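Local coordinates for putative capsid protein of prophage (Escherichia coli CFT073, PDB 3BQW), which probably forms the shell of a phage head, as a prophage-encoded member of the phage major capsid protein E family, although its function is formally uncharacterised, at residues Ala294-Glu302 / Thr309-Asn317. Sequence-based numbering, arbitrary orientation.
Sequences AYGAIMDQE and TQNMFYPKN
One face of the Tyr295 ring is taken up by Met312, whose CG sits over the middle of the ring, 3.9 Å from its centroid. SD lies obliquely to the same ring, a Met-aromatic contact, and at the ring's edge, in its plane, is a water. That water bridges Gly296 O and Asn311 O, tying the two backbones together. Met312 CB also lies over the rim of one face of Phe313, whose ring leans on Ile129 and Ile132 of the helix 113-146. The Tyr314 ring is approached obliquely by Ile298 CG2, which lies 3.7 Å from Tyr314 CB. With chi1 at -54°, Ile298 sends CG2 to the Tyr314 side while CG1 comes against Thr309 O and Asn311 O. The backbone bond from Ile298 N to Thr309 O is short at 2.7 Å. Further along, Lys316 NZ forms a salt bridge with Asp300 OD2 at 2.9 Å, from the syn side and 24° out of the carboxylate plane, the lysine chain curling at chi3 and chi4 to bring its amine there. Asp300 caps the helix 301-305, its OD2 also accepting a weak bond from Glu302 N, while the Glu302 carboxylate pairs with Arg305. One carboxylate oxygen thus joins the start of this helix to the strand 314-319, and the lysine's positive charge probably helps keep that aspartate ionised as a cap.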
ATOM      1  N   ALA A 294       5.550   9.354  -1.850  1.00 21.13           N
ATOM      2  CA  ALA A 294       6.220  10.323  -2.690  1.00 21.11           C
ATOM      3  C   ALA A 294       6.109   9.838  -4.119  1.00 21.36           C
ATOM      4  O   ALA A 294       6.290   8.649  -4.401  1.00 21.96           O
ATOM      5  CB  ALA A 294       7.691  10.475  -2.278  1.00 20.61           C
ATOM      6  N   TYR A 295       5.813  10.758  -5.024  1.00 21.92           N
ATOM      7  CA  TYR A 295       5.686  10.424  -6.451  1.00 21.81           C
ATOM      8  C   TYR A 295       6.769  11.149  -7.259  1.00 21.85           C
ATOM      9  O   TYR A 295       6.880  12.375  -7.203  1.00 21.58           O
ATOM     10  CB  TYR A 295       4.297  10.803  -6.957  1.00 21.68           C
ATOM     11  CG  TYR A 295       3.211   9.954  -6.354  1.00 20.55           C
ATOM     12  CD1 TYR A 295       2.673   8.871  -7.051  1.00 18.30           C
ATOM     13  CD2 TYR A 295       2.723  10.223  -5.066  1.00 19.58           C
ATOM     14  CE1 TYR A 295       1.665   8.063  -6.466  1.00 19.37           C
ATOM     15  CE2 TYR A 295       1.720   9.453  -4.505  1.00 19.38           C
ATOM     16  CZ  TYR A 295       1.196   8.369  -5.208  1.00 20.67           C
ATOM     17  OH  TYR A 295       0.214   7.592  -4.623  1.00 21.93           O
ATOM     18  N   GLY A 296       7.562  10.388  -8.006  1.00 21.53           N
ATOM     19  CA  GLY A 296       8.512  10.978  -8.906  1.00 22.27           C
ATOM     20  C   GLY A 296       7.751  11.520 -10.086  1.00 22.69           C
ATOM     21  O   GLY A 296       6.596  11.160 -10.299  1.00 23.03           O
ATOM     22  N   ALA A 297       8.397  12.390 -10.850  1.00 23.34           N
ATOM     23  CA  ALA A 297       7.796  12.950 -12.075  1.00 23.95           C
ATOM     24  C   ALA A 297       7.399  11.881 -13.095  1.00 23.97           C
ATOM     25  O   ALA A 297       8.083  10.873 -13.278  1.00 24.06           O
ATOM     26  CB  ALA A 297       8.739  13.980 -12.751  1.00 22.60           C
ATOM     27  N   ILE A 298       6.293  12.156 -13.772  1.00 24.99           N
ATOM     28  CA  ILE A 298       5.869  11.376 -14.920  1.00 25.84           C
ATOM     29  C   ILE A 298       6.854  11.645 -16.056  1.00 27.06           C
ATOM     30  O   ILE A 298       7.217  12.804 -16.304  1.00 27.14           O
ATOM     31  CB  ILE A 298       4.458  11.751 -15.347  1.00 25.67           C
ATOM     32  CG1 ILE A 298       3.483  11.643 -14.162  1.00 25.31           C
ATOM     33  CG2 ILE A 298       4.018  10.873 -16.520  1.00 25.15           C
ATOM     34  CD1 ILE A 298       3.221  10.217 -13.727  1.00 24.71           C
ATOM     35  N   MET A 299       7.300  10.577 -16.719  1.00 28.60           N
ATOM     36  CA  MET A 299       8.389  10.655 -17.690  1.00 30.14           C
ATOM     37  C   MET A 299       7.928  10.449 -19.151  1.00 31.60           C
ATOM     38  O   MET A 299       8.733  10.563 -20.070  1.00 32.61           O
ATOM     39  CB  MET A 299       9.530   9.684 -17.315  1.00 29.96           C
ATOM     40  CG  MET A 299      10.360  10.153 -16.096  1.00 30.32           C
ATOM     41  SD  MET A 299      11.014  11.880 -16.164  1.00 28.75           S
ATOM     42  CE  MET A 299      12.550  11.570 -17.039  1.00 28.39           C
ATOM     43  N   ASP A 300       6.639  10.189 -19.343  1.00 32.75           N
ATOM     44  CA  ASP A 300       6.020  10.083 -20.664  1.00 33.46           C
ATOM     45  C   ASP A 300       6.185  11.362 -21.500  1.00 34.53           C
ATOM     46  O   ASP A 300       5.926  12.477 -21.008  1.00 34.55           O
ATOM     47  CB  ASP A 300       4.524   9.787 -20.492  1.00 33.20           C
ATOM     48  CG  ASP A 300       3.815   9.573 -21.813  1.00 32.44           C
ATOM     49  OD1 ASP A 300       4.092   8.542 -22.466  1.00 31.37           O
ATOM     50  OD2 ASP A 300       2.985  10.425 -22.181  1.00 28.84           O
ATOM     51  N   GLN A 301       6.580  11.200 -22.769  1.00 35.22           N
ATOM     52  CA  GLN A 301       6.851  12.358 -23.611  1.00 36.23           C
ATOM     53  C   GLN A 301       5.667  13.306 -23.694  1.00 35.86           C
ATOM     54  O   GLN A 301       5.862  14.519 -23.684  1.00 35.79           O
ATOM     55  CB  GLN A 301       7.321  11.983 -25.028  1.00 36.27           C
ATOM     56  CG  GLN A 301       7.800  13.237 -25.804  1.00 37.82           C
ATOM     57  CD  GLN A 301       8.353  12.960 -27.198  1.00 38.17           C
ATOM     58  OE1 GLN A 301       9.564  12.760 -27.384  1.00 41.92           O
ATOM     59  NE2 GLN A 301       7.472  12.995 -28.197  1.00 40.12           N
ATOM     60  N   GLU A 302       4.447  12.771 -23.768  1.00 36.17           N
ATOM     61  CA  GLU A 302       3.264  13.629 -23.898  1.00 36.32           C
ATOM     62  C   GLU A 302       2.991  14.345 -22.585  1.00 35.83           C
ATOM     63  O   GLU A 302       2.517  15.486 -22.573  1.00 36.13           O
ATOM     64  CB  GLU A 302       2.041  12.826 -24.344  1.00 36.81           C
ATOM     65  CG  GLU A 302       0.756  13.642 -24.499  1.00 39.39           C
ATOM     66  CD  GLU A 302       0.758  14.625 -25.675  1.00 44.82           C
ATOM     67  OE1 GLU A 302       1.673  14.571 -26.539  1.00 48.53           O
ATOM     68  OE2 GLU A 302      -0.182  15.460 -25.740  1.00 47.59           O
ATOM     69  N   THR A 309       4.037  16.607 -15.894  1.00 30.06           N
ATOM     70  CA  THR A 309       4.947  15.653 -15.277  1.00 29.34           C
ATOM     71  C   THR A 309       4.760  15.527 -13.755  1.00 28.94           C
ATOM     72  O   THR A 309       5.152  14.519 -13.139  1.00 27.84           O
ATOM     73  CB  THR A 309       6.418  16.036 -15.581  1.00 29.69           C
ATOM     74  OG1 THR A 309       6.766  17.245 -14.883  1.00 29.83           O
ATOM     75  CG2 THR A 309       6.642  16.228 -17.104  1.00 30.05           C
ATOM     76  N   GLN A 310       4.181  16.553 -13.143  1.00 28.74           N
ATOM     77  CA  GLN A 310       4.020  16.563 -11.710  1.00 29.06           C
ATOM     78  C   GLN A 310       2.650  16.030 -11.403  1.00 28.54           C
ATOM     79  O   GLN A 310       1.685  16.770 -11.382  1.00 29.22           O
ATOM     80  CB  GLN A 310       4.236  17.962 -11.141  1.00 29.67           C
ATOM     81  CG  GLN A 310       4.273  17.996  -9.634  1.00 31.94           C
ATOM     82  CD  GLN A 310       5.042  19.180  -9.061  1.00 34.82           C
ATOM     83  OE1 GLN A 310       4.968  20.298  -9.566  1.00 35.87           O
ATOM     84  NE2 GLN A 310       5.778  18.932  -7.973  1.00 38.84           N
ATOM     85  N   ASN A 311       2.584  14.721 -11.148  1.00 27.93           N
ATOM     86  CA  ASN A 311       1.327  13.979 -11.058  1.00 26.61           C
ATOM     87  C   ASN A 311       1.501  12.643 -10.351  1.00 25.53           C
ATOM     88  O   ASN A 311       2.497  11.960 -10.580  1.00 24.76           O
ATOM     89  CB  ASN A 311       0.814  13.692 -12.482  1.00 27.11           C
ATOM     90  CG  ASN A 311      -0.264  14.663 -12.933  1.00 27.47           C
ATOM     91  OD1 ASN A 311      -1.230  14.903 -12.209  1.00 29.59           O
ATOM     92  ND2 ASN A 311      -0.105  15.217 -14.134  1.00 24.58           N
ATOM     93  N   MET A 312       0.525  12.261  -9.522  1.00 24.72           N
ATOM     94  CA  MET A 312       0.467  10.910  -8.965  1.00 24.23           C
ATOM     95  C   MET A 312       0.308   9.907 -10.110  1.00 24.55           C
ATOM     96  O   MET A 312       1.060   8.935 -10.226  1.00 23.38           O
ATOM     97  CB  MET A 312      -0.685  10.757  -7.980  1.00 24.36           C
ATOM     98  CG  MET A 312      -0.642  11.686  -6.739  1.00 24.86           C
ATOM     99  SD  MET A 312      -1.955  11.287  -5.563  1.00 22.68           S
ATOM    100  CE  MET A 312      -3.372  11.744  -6.527  1.00 30.33           C
ATOM    101  N   PHE A 313      -0.657  10.199 -10.977  1.00 25.50           N
ATOM    102  CA  PHE A 313      -1.069   9.325 -12.081  1.00 26.01           C
ATOM    103  C   PHE A 313      -1.154  10.112 -13.359  1.00 26.10           C
ATOM    104  O   PHE A 313      -1.521  11.287 -13.350  1.00 27.33           O
ATOM    105  CB  PHE A 313      -2.458   8.716 -11.814  1.00 26.74           C
ATOM    106  CG  PHE A 313      -2.599   8.131 -10.445  1.00 26.95           C
ATOM    107  CD1 PHE A 313      -1.805   7.052 -10.057  1.00 26.61           C
ATOM    108  CD2 PHE A 313      -3.521   8.654  -9.545  1.00 27.30           C
ATOM    109  CE1 PHE A 313      -1.915   6.503  -8.775  1.00 27.46           C
ATOM    110  CE2 PHE A 313      -3.645   8.123  -8.267  1.00 27.56           C
ATOM    111  CZ  PHE A 313      -2.843   7.049  -7.873  1.00 27.23           C
ATOM    112  N   TYR A 314      -0.848   9.447 -14.459  1.00 25.85           N
ATOM    113  CA  TYR A 314      -0.992  10.027 -15.776  1.00 25.80           C
ATOM    114  C   TYR A 314      -1.540   8.958 -16.727  1.00 25.51           C
ATOM    115  O   TYR A 314      -0.806   8.078 -17.166  1.00 23.91           O
ATOM    116  CB  TYR A 314       0.338  10.570 -16.275  1.00 25.37           C
ATOM    117  CG  TYR A 314       0.212  11.357 -17.524  1.00 26.15           C
ATOM    118  CD1 TYR A 314      -0.043  12.728 -17.479  1.00 26.64           C
ATOM    119  CD2 TYR A 314       0.350  10.744 -18.771  1.00 24.87           C
ATOM    120  CE1 TYR A 314      -0.182  13.453 -18.651  1.00 26.39           C
ATOM    121  CE2 TYR A 314       0.236  11.459 -19.919  1.00 25.46           C
ATOM    122  CZ  TYR A 314      -0.031  12.807 -19.858  1.00 25.78           C
ATOM    123  OH  TYR A 314      -0.140  13.517 -21.019  1.00 27.06           O
ATOM    124  N   PRO A 315      -2.845   9.034 -17.017  1.00 26.15           N
ATOM    125  CA  PRO A 315      -3.527   8.096 -17.886  1.00 26.63           C
ATOM    126  C   PRO A 315      -3.444   8.486 -19.354  1.00 26.85           C
ATOM    127  O   PRO A 315      -3.412   9.674 -19.690  1.00 27.47           O
ATOM    128  CB  PRO A 315      -4.957   8.142 -17.359  1.00 27.04           C
ATOM    129  CG  PRO A 315      -5.139   9.573 -16.963  1.00 27.72           C
ATOM    130  CD  PRO A 315      -3.780  10.026 -16.458  1.00 26.87           C
ATOM    131  N   LYS A 316      -3.349   7.480 -20.218  1.00 26.93           N
ATOM    132  CA  LYS A 316      -3.256   7.687 -21.660  1.00 26.85           C
ATOM    133  C   LYS A 316      -4.179   6.702 -22.315  1.00 25.97           C
ATOM    134  O   LYS A 316      -4.258   5.569 -21.876  1.00 25.20           O
ATOM    135  CB  LYS A 316      -1.841   7.392 -22.186  1.00 26.83           C
ATOM    136  CG  LYS A 316      -0.723   8.235 -21.608  1.00 28.19           C
ATOM    137  CD  LYS A 316       0.671   7.757 -22.097  1.00 28.02           C
ATOM    138  CE  LYS A 316       0.949   8.083 -23.585  1.00 29.03           C
ATOM    139  NZ  LYS A 316       0.843   9.541 -23.901  1.00 30.52           N
ATOM    140  N   ASN A 317      -4.859   7.129 -23.373  1.00 25.86           N
ATOM    141  CA  ASN A 317      -5.643   6.220 -24.219  1.00 26.01           C
ATOM    142  C   ASN A 317      -5.169   6.422 -25.665  1.00 26.67           C
ATOM    143  O   ASN A 317      -4.992   7.556 -26.093  1.00 25.97           O
ATOM    144  CB  ASN A 317      -7.142   6.510 -24.059  1.00 25.13           C
ATOM    145  CG  ASN A 317      -8.042   5.682 -25.017  1.00 25.39           C
ATOM    146  OD1 ASN A 317      -7.942   4.449 -25.123  1.00 24.03           O
ATOM    147  ND2 ASN A 317      -8.950   6.365 -25.670  1.00 21.13           N
TER
HETATM  148  O   HOH W   1       4.332   9.624 -10.305  1.00 18.80           O